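Local coordinates for subtilisin-like protein (Prochloron didemni, PDB 3ZXY) that probably cleaves peptide bonds as a subtilisin-like serine endopeptidase, this chain being the protease domain of a longer protein, at residues I108-G113 and A213-S218; N137-A142 and D236-R241; P155-A160 and S181-Q186. The protein carries 1 engineered substitution. One frame throughout, in Å; residues are numbered along the deposited sequence.

Read from the N terminus, the chain lays down strand 108-111, then strand 139-143, before passing through the loop at 155-160 and the short helix 181-186, whose meeting in contact 3 closes a short loop of 20 residues. Helix 210-230 then returns to strand 108-111, closing a loop of 99 residues in contact 1. Helix 237-247 follows and closes another of 93 residues on the neighbouring strand in contact 2. Contacts 1 and 2 therefore cross, their segments alternating along the chain, while the short loop of contact 3 falls within both. Together they tie two successive helices to adjacent strands of the central parallel sheet, and join the turn before strand 162-167 to the helix before strand 187-191.

Contact 1: I108-G113 and A213-S218; sequences IINISG and ATPIVS
Asn110 meets Ser218 in the one hydrogen bond that crosses this strand-helix interface: Ser218 OG donates to Asn110 OD1 over 2.8 Å. The donor lies in the carbonyl plane, on a lone pair, at a C=O...donor angle of 119°. The other end of the amide turns back to its own segment, where Asn110 ND2 donates to Ser112 OG (3.0 Å). Ser112 OG is also bonded to Ala211 O, and Ala211 is the engineered residue at the predicted nucleophile position.

The rest is packing. With CG anti to the backbone N (chi1 -176°), the Asn110 amide reaches across to the helix, and OD1 rests 3.2 Å from Pro215 CA and 3.4 Å from Thr214 CG2. Ser112 OG sits 3.6 Å from Pro215 CD, and Ile108 CD1 lies 3.8 Å from Ser218 O.

An alanine in place of Asn110 would probably leave the Ser218 hydroxyl without its acceptor and open a gap above Thr214 and Pro215.

The chemistry is that of a subtilisin-like core in which an amide, bonded at both ends and so fixed in rotation, links the sheet to helix 210-230; Ser112, which steadies it, touches the predicted catalytic Asp16.

Contact 2: N137-A142 and D236-R241; sequences NVLLVA and DPQKVR
Leu139 and Pro237 form the close-packed part of this contact, their CB atoms 3.7 Å apart where strand 139-143 passes under the first turn of helix 237-247. The proline ring also lies against the backbone of Asn137, with Pro237 CG 3.2 Å from Asn137 O. Farther along the leucine, the CD1 branch reaches Arg241 and touches its CD at 3.7 Å, the two side chains crossing at about a right angle. The extended Arg241 chain continues past it and bonds through NE to Val161 O. The short axes diverge by 42°, and the contact fades beyond Leu139.

Toward solvent the apolar packing gives way to a polar edge of partly exposed residues. Asn137 extends its amide over the start of the helix, CG anti to the backbone N (chi1 -163°). Its OD1 accepts from Gln238 N at 2.9 Å, on a lone pair in the carbonyl plane, while its ND2 donates to Asp236 OD1, also at 2.9 Å. Asp236 is the N-cap, and the same OD1 takes Lys239 N at 3.2 Å. The two donors come from opposite faces of the carboxylate, whose plane stands nearly perpendicular to the amide. Gln238 bends its own side chain to bond Ala160 O through NE2.

Asn137, with positive phi, is the C-prime residue of the Schellman motif that ends helix 124-135. One amide thus joins the end of one helix to the beginning of another. It supplies an acceptor for a backbone N-H of the first helical turn and a donor for the capping carboxylate, whose negative charge would probably be eased by the amide N-H of Asn137, by Lys239 N and by the helix start.

Contact 3: P155-A160 and S181-Q186; sequences PAALPA and STYEQQ
Gln186 binds the loop at 155-160 through one nitrogen: its NE2 donates to Ala156 O and to Leu158 O, each at 2.9 Å. Both acceptors lie close to the amide plane, one for each N-H, so the amide meets the turn edge-on and its rotation is fixed. Seen from the carbonyls the fit is less exact, since the donor stands 35° above the plane of Leu158 C=O. Beside it, Thr182 CG2 rests 3.5 Å from Ala157 O, and Tyr183 brings the tip of its ring to Ala156, whose CB lies 3.6 Å from OH and 3.8 Å from CE1.

At the other end of the amide, Gln186 OE1 takes a hydrogen from a water (2.7 Å) that accepts from Ala160 N. A second water donates to Ala157 O and, weakly, to Gln186 OE1.

Farther out, several features set these groups in place. Gln186 CG sits between the backbone N and the carbonyl carbon (chi1 71°), and the chain beyond it is extended, carrying the amide to the loop. Tyr183 OH is held by Ala144 O and His153 N. The loop opens with a type I beta turn from Pro155 to Leu158, entered through a cis peptide bond before Pro155.

Here a side-chain amide bridges two carbonyls of a beta turn, tying the connection between strands 152-154 and 162-167 to the short helix leading into edge strand 187-191 of the subtilisin-like parallel sheet.

Contact 1: I108-G113 and A213-S218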
loop_
_atom_site.group_PDB
_atom_site.type_symbol
_atom_site.label_atom_id
_atom_site.label_comp_id
_atom_site.label_asym_id
_atom_site.label_seq_id
_atom_site.Cartn_x
_atom_site.Cartn_y
_atom_site.Cartn_z
ATOM N N ILE A 108 7.180 -3.892 4.389
ATOM C CA ILE A 108 6.351 -2.935 3.674
ATOM C C ILE A 108 5.183 -2.599 4.585
ATOM O O ILE A 108 4.642 -3.488 5.255
ATOM C CB ILE A 108 5.811 -3.526 2.348
ATOM C CG1 ILE A 108 6.947 -3.757 1.361
ATOM C CG2 ILE A 108 4.735 -2.627 1.720
ATOM C CD1 ILE A 108 6.606 -4.803 0.322
ATOM N N ILE A 109 4.844 -1.314 4.636
ATOM C CA ILE A 109 3.687 -0.812 5.393
ATOM C C ILE A 109 2.778 -0.104 4.391
ATOM O O ILE A 109 3.155 0.905 3.805
ATOM C CB ILE A 109 4.128 0.140 6.526
ATOM C CG1 ILE A 109 4.997 -0.612 7.534
ATOM C CG2 ILE A 109 2.911 0.750 7.240
ATOM C CD1 ILE A 109 5.578 0.260 8.637
ATOM N N ASN A 110 1.600 -0.670 4.176
ATOM C CA ASN A 110 0.590 -0.074 3.284
ATOM C C ASN A 110 -0.294 0.855 4.094
ATOM O O ASN A 110 -0.933 0.420 5.051
ATOM C CB ASN A 110 -0.260 -1.190 2.664
ATOM C CG ASN A 110 -1.274 -0.685 1.646
ATOM O OD1 ASN A 110 -1.024 -0.747 0.441
ATOM N ND2 ASN A 110 -2.414 -0.148 2.113
ATOM N N ILE A 111 -0.337 2.125 3.709
ATOM C CA ILE A 111 -1.254 3.091 4.350
ATOM C C ILE A 111 -2.124 3.726 3.265
ATOM O O ILE A 111 -1.741 4.701 2.614
ATOM C CB ILE A 111 -0.496 4.172 5.129
ATOM C CG1 ILE A 111 0.427 3.537 6.172
ATOM C CG2 ILE A 111 -1.475 5.144 5.787
ATOM C CD1 ILE A 111 1.178 4.536 7.031
ATOM N N SER A 112 -3.301 3.153 3.089
ATOM C CA SER A 112 -4.278 3.643 2.126
ATOM C C SER A 112 -5.093 4.738 2.775
ATOM O O SER A 112 -6.313 4.617 2.936
ATOM C CB SER A 112 -5.196 2.522 1.676
ATOM O OG SER A 112 -4.495 1.609 0.840
ATOM N N GLY A 113 -4.419 5.789 3.197
ATOM C CA GLY A 113 -5.075 6.909 3.853
ATOM C C GLY A 113 -4.082 8.014 4.080
ATOM O O GLY A 113 -2.912 7.880 3.741
ATOM N N ALA A 213 -5.420 1.732 -5.401
ATOM C CA ALA A 213 -4.163 1.687 -6.177
ATOM C C ALA A 213 -2.973 1.378 -5.274
ATOM O O ALA A 213 -2.052 0.656 -5.657
ATOM C CB ALA A 213 -3.950 3.031 -6.886
ATOM N N THR A 214 -2.992 1.937 -4.060
ATOM C CA THR A 214 -1.899 1.786 -3.099
ATOM C C THR A 214 -1.528 0.308 -2.838
ATOM O O THR A 214 -0.359 -0.043 -2.957
ATOM C CB THR A 214 -2.207 2.588 -1.815
ATOM O OG1 THR A 214 -2.279 3.975 -2.154
ATOM C CG2 THR A 214 -1.139 2.405 -0.749
ATOM N N PRO A 215 -2.503 -0.564 -2.499
ATOM C CA PRO A 215 -2.165 -1.972 -2.248
ATOM C C PRO A 215 -1.677 -2.732 -3.462
ATOM O O PRO A 215 -0.984 -3.750 -3.303
ATOM C CB PRO A 215 -3.458 -2.561 -1.669
ATOM C CG PRO A 215 -4.522 -1.628 -2.114
ATOM C CD PRO A 215 -3.898 -0.275 -2.120
ATOM N N ILE A 216 -2.014 -2.277 -4.663
ATOM C CA ILE A 216 -1.461 -2.895 -5.859
ATOM C C ILE A 216 0.045 -2.684 -5.851
ATOM O O ILE A 216 0.833 -3.611 -6.090
ATOM C CB ILE A 216 -2.104 -2.355 -7.141
ATOM C CG1 ILE A 216 -3.585 -2.774 -7.185
ATOM C CG2 ILE A 216 -1.367 -2.912 -8.368
ATOM C CD1 ILE A 216 -4.365 -2.220 -8.335
ATOM N N VAL A 217 0.475 -1.459 -5.581
ATOM C CA VAL A 217 1.910 -1.169 -5.479
ATOM C C VAL A 217 2.559 -1.910 -4.307
ATOM O O VAL A 217 3.649 -2.465 -4.454
ATOM C CB VAL A 217 2.167 0.359 -5.406
ATOM C CG1 VAL A 217 3.637 0.663 -5.128
ATOM C CG2 VAL A 217 1.670 1.043 -6.681
ATOM N N SER A 218 1.909 -1.959 -3.144
ATOM C CA SER A 218 2.460 -2.707 -2.011
ATOM C C SER A 218 2.645 -4.179 -2.369
ATOM O O SER A 218 3.668 -4.785 -2.034
ATOM C CB SER A 218 1.546 -2.590 -0.816
ATOM O OG SER A 218 1.569 -1.249 -0.348
#

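Contact 2: N137-A142 and D236-R241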
loop_
_atom_site.group_PDB
_atom_site.type_symbol
_atom_site.label_atom_id
_atom_site.label_comp_id
_atom_site.label_asym_id
_atom_site.label_seq_id
_atom_site.Cartn_x
_atom_site.Cartn_y
_atom_site.Cartn_z
ATOM N N ASN A 137 14.973 0.588 7.102
ATOM C CA ASN A 137 14.713 0.107 5.741
ATOM C C ASN A 137 13.379 -0.648 5.601
ATOM O O ASN A 137 13.319 -1.796 5.138
ATOM C CB ASN A 137 15.886 -0.732 5.236
ATOM C CG ASN A 137 15.878 -0.909 3.729
ATOM O OD1 ASN A 137 15.070 -0.300 3.017
ATOM N ND2 ASN A 137 16.774 -1.754 3.241
ATOM N N VAL A 138 12.316 0.026 6.019
ATOM C CA VAL A 138 10.947 -0.454 5.892
ATOM C C VAL A 138 10.277 0.498 4.914
ATOM O O VAL A 138 10.349 1.711 5.105
ATOM C CB VAL A 138 10.226 -0.411 7.255
ATOM C CG1 VAL A 138 8.749 -0.774 7.116
ATOM C CG2 VAL A 138 10.934 -1.307 8.267
ATOM N N LEU A 139 9.645 -0.012 3.870
ATOM C CA LEU A 139 9.038 0.862 2.861
ATOM C C LEU A 139 7.585 1.180 3.180
ATOM O O LEU A 139 6.755 0.274 3.286
ATOM C CB LEU A 139 9.103 0.194 1.490
ATOM C CG LEU A 139 8.397 0.906 0.346
ATOM C CD1 LEU A 139 9.002 2.285 0.117
ATOM C CD2 LEU A 139 8.480 0.066 -0.926
ATOM N N LEU A 140 7.284 2.467 3.335
ATOM C CA LEU A 140 5.918 2.931 3.509
ATOM C C LEU A 140 5.367 3.253 2.118
ATOM O O LEU A 140 5.996 3.999 1.370
ATOM C CB LEU A 140 5.908 4.176 4.411
ATOM C CG LEU A 140 4.618 4.468 5.178
ATOM C CD1 LEU A 140 4.838 5.487 6.296
ATOM C CD2 LEU A 140 3.559 4.929 4.208
ATOM N N VAL A 141 4.222 2.661 1.783
ATOM C CA VAL A 141 3.545 2.882 0.502
ATOM C C VAL A 141 2.211 3.534 0.886
ATOM O O VAL A 141 1.433 2.944 1.654
ATOM C CB VAL A 141 3.303 1.568 -0.269
ATOM C CG1 VAL A 141 2.666 1.862 -1.618
ATOM C CG2 VAL A 141 4.617 0.795 -0.467
ATOM N N ALA A 142 1.938 4.738 0.370
ATOM C CA ALA A 142 0.816 5.545 0.871
ATOM C C ALA A 142 0.006 6.194 -0.232
ATOM O O ALA A 142 0.559 6.642 -1.237
ATOM C CB ALA A 142 1.313 6.615 1.855
ATOM N N ASP A 236 15.535 -5.603 0.447
ATOM C CA ASP A 236 15.927 -4.194 0.522
ATOM C C ASP A 236 14.763 -3.335 0.045
ATOM O O ASP A 236 14.653 -3.010 -1.149
ATOM C CB ASP A 236 17.175 -3.970 -0.336
ATOM C CG ASP A 236 17.799 -2.594 -0.159
ATOM O OD1 ASP A 236 17.146 -1.665 0.376
ATOM O OD2 ASP A 236 18.985 -2.435 -0.602
ATOM N N PRO A 237 13.857 -3.004 0.970
ATOM C CA PRO A 237 12.662 -2.274 0.606
ATOM C C PRO A 237 12.928 -0.932 -0.059
ATOM O O PRO A 237 12.212 -0.581 -1.012
ATOM C CB PRO A 237 11.921 -2.136 1.941
ATOM C CG PRO A 237 12.297 -3.420 2.635
ATOM C CD PRO A 237 13.762 -3.561 2.331
ATOM N N GLN A 238 13.919 -0.177 0.407
ATOM C CA GLN A 238 14.214 1.099 -0.237
ATOM C C GLN A 238 14.769 0.924 -1.649
ATOM O O GLN A 238 14.517 1.741 -2.520
ATOM C CB GLN A 238 15.109 1.991 0.624
ATOM C CG GLN A 238 14.346 2.688 1.749
ATOM C CD GLN A 238 13.295 3.683 1.236
ATOM O OE1 GLN A 238 13.539 4.426 0.283
ATOM N NE2 GLN A 238 12.130 3.689 1.862
ATOM N N LYS A 239 15.488 -0.156 -1.898
ATOM C CA LYS A 239 15.923 -0.460 -3.261
ATOM C C LYS A 239 14.726 -0.781 -4.144
ATOM O O LYS A 239 14.684 -0.389 -5.324
ATOM C CB LYS A 239 16.908 -1.640 -3.281
ATOM C CG LYS A 239 17.449 -1.953 -4.672
ATOM C CD LYS A 239 18.515 -3.031 -4.608
ATOM C CE LYS A 239 19.214 -3.233 -5.955
ATOM N NZ LYS A 239 20.041 -4.475 -5.935
ATOM N N VAL A 240 13.754 -1.512 -3.601
ATOM C CA VAL A 240 12.557 -1.827 -4.362
ATOM C C VAL A 240 11.796 -0.550 -4.733
ATOM O O VAL A 240 11.317 -0.402 -5.868
ATOM C CB VAL A 240 11.683 -2.847 -3.612
ATOM C CG1 VAL A 240 10.268 -2.869 -4.185
ATOM C CG2 VAL A 240 12.354 -4.230 -3.624
ATOM N N ARG A 241 11.700 0.393 -3.804
ATOM C CA ARG A 241 11.149 1.702 -4.145
ATOM C C ARG A 241 11.877 2.349 -5.325
ATOM O O ARG A 241 11.262 2.873 -6.249
ATOM C CB ARG A 241 11.214 2.629 -2.936
ATOM C CG ARG A 241 10.700 4.037 -3.180
ATOM C CD ARG A 241 10.842 4.813 -1.891
ATOM N NE ARG A 241 10.544 6.210 -1.943
ATOM C CZ ARG A 241 11.412 7.197 -2.117
ATOM N NH1 ARG A 241 12.707 6.986 -2.383
ATOM N NH2 ARG A 241 10.962 8.439 -2.039
#

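Contact 3: P155-A160 and S181-Q186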
loop_
_atom_site.group_PDB
_atom_site.type_symbol
_atom_site.label_atom_id
_atom_site.label_comp_id
_atom_site.label_asym_id
_atom_site.label_seq_id
_atom_site.Cartn_x
_atom_site.Cartn_y
_atom_site.Cartn_z
ATOM N N PRO A 155 0.814 10.561 5.121
ATOM C CA PRO A 155 2.264 10.405 4.950
ATOM C C PRO A 155 2.814 10.288 3.533
ATOM O O PRO A 155 4.034 10.204 3.374
ATOM C CB PRO A 155 2.547 9.122 5.725
ATOM C CG PRO A 155 1.319 8.320 5.579
ATOM C CD PRO A 155 0.205 9.326 5.654
ATOM N N ALA A 156 1.966 10.265 2.520
ATOM C CA ALA A 156 2.444 10.092 1.144
ATOM C C ALA A 156 3.586 11.032 0.748
ATOM O O ALA A 156 4.464 10.620 -0.017
ATOM C CB ALA A 156 1.297 10.235 0.165
ATOM N N ALA A 157 3.572 12.279 1.222
ATOM C CA ALA A 157 4.571 13.284 0.865
ATOM C C ALA A 157 5.869 13.255 1.690
ATOM O O ALA A 157 6.788 14.062 1.463
ATOM C CB ALA A 157 3.949 14.689 0.942
ATOM N N LEU A 158 5.960 12.344 2.659
ATOM C CA LEU A 158 7.055 12.396 3.621
ATOM C C LEU A 158 8.296 11.666 3.110
ATOM O O LEU A 158 8.218 10.898 2.165
ATOM C CB LEU A 158 6.590 11.857 4.974
ATOM C CG LEU A 158 5.522 12.719 5.663
ATOM C CD1 LEU A 158 5.146 12.102 7.009
ATOM C CD2 LEU A 158 5.976 14.152 5.856
ATOM N N PRO A 159 9.452 11.920 3.730
ATOM C CA PRO A 159 10.703 11.387 3.147
ATOM C C PRO A 159 10.776 9.863 3.028
ATOM O O PRO A 159 10.447 9.145 3.960
ATOM C CB PRO A 159 11.782 11.917 4.079
ATOM C CG PRO A 159 11.172 13.128 4.712
ATOM C CD PRO A 159 9.714 12.842 4.850
ATOM N N ALA A 160 11.222 9.405 1.859
ATOM C CA ALA A 160 11.432 7.982 1.552
ATOM C C ALA A 160 10.159 7.164 1.397
ATOM O O ALA A 160 10.219 5.942 1.255
ATOM C CB ALA A 160 12.367 7.332 2.564
ATOM N N SER A 181 3.809 18.657 -5.888
ATOM C CA SER A 181 5.205 18.610 -6.409
ATOM C C SER A 181 6.001 17.416 -5.917
ATOM O O SER A 181 6.728 16.808 -6.677
ATOM C CB SER A 181 5.977 19.883 -6.096
ATOM O OG SER A 181 6.021 20.106 -4.706
ATOM N N THR A 182 5.866 17.072 -4.644
ATOM C CA THR A 182 6.672 15.987 -4.077
ATOM C C THR A 182 6.375 14.663 -4.727
ATOM O O THR A 182 7.250 13.794 -4.812
ATOM C CB THR A 182 6.454 15.915 -2.559
ATOM O OG1 THR A 182 6.738 17.209 -2.022
ATOM C CG2 THR A 182 7.359 14.811 -1.890
ATOM N N TYR A 183 5.155 14.509 -5.223
ATOM C CA TYR A 183 4.771 13.283 -5.907
ATOM C C TYR A 183 5.445 13.129 -7.270
ATOM O O TYR A 183 5.483 12.021 -7.794
ATOM C CB TYR A 183 3.280 13.254 -6.111
ATOM C CG TYR A 183 2.401 13.219 -4.879
ATOM C CD1 TYR A 183 2.878 12.818 -3.633
ATOM C CD2 TYR A 183 1.063 13.541 -4.976
ATOM C CE1 TYR A 183 2.041 12.756 -2.545
ATOM C CE2 TYR A 183 0.214 13.489 -3.889
ATOM C CZ TYR A 183 0.698 13.086 -2.671
ATOM O OH TYR A 183 -0.156 12.997 -1.576
ATOM N N GLU A 184 5.954 14.198 -7.862
ATOM C CA GLU A 184 6.683 14.070 -9.125
ATOM C C GLU A 184 7.976 13.301 -8.895
ATOM O O GLU A 184 8.513 12.693 -9.834
ATOM C CB GLU A 184 6.967 15.450 -9.705
ATOM C CG GLU A 184 7.371 15.493 -11.172
ATOM C CD GLU A 184 7.659 16.923 -11.631
ATOM O OE1 GLU A 184 6.777 17.810 -11.446
ATOM O OE2 GLU A 184 8.759 17.166 -12.192
ATOM N N GLN A 185 8.497 13.346 -7.670
ATOM C CA GLN A 185 9.752 12.669 -7.345
ATOM C C GLN A 185 9.531 11.299 -6.742
ATOM O O GLN A 185 10.351 10.400 -6.943
ATOM C CB GLN A 185 10.617 13.491 -6.373
ATOM C CG GLN A 185 11.251 14.718 -7.012
ATOM C CD GLN A 185 10.354 15.948 -6.988
ATOM O OE1 GLN A 185 9.864 16.361 -5.927
ATOM N NE2 GLN A 185 10.184 16.579 -8.152
ATOM N N GLN A 186 8.465 11.138 -5.959
ATOM C CA GLN A 186 8.280 9.890 -5.219
ATOM C C GLN A 186 6.926 9.230 -5.389
ATOM O O GLN A 186 6.578 8.317 -4.627
ATOM C CB GLN A 186 8.621 10.083 -3.742
ATOM C CG GLN A 186 7.643 10.926 -2.940
ATOM C CD GLN A 186 8.148 11.197 -1.536
ATOM O OE1 GLN A 186 9.323 11.535 -1.356
ATOM N NE2 GLN A 186 7.273 11.081 -0.552
HETATM O O HOH W 1 9.511 14.042 1.007
HETATM O O HOH W 2 11.732 11.110 -0.298
#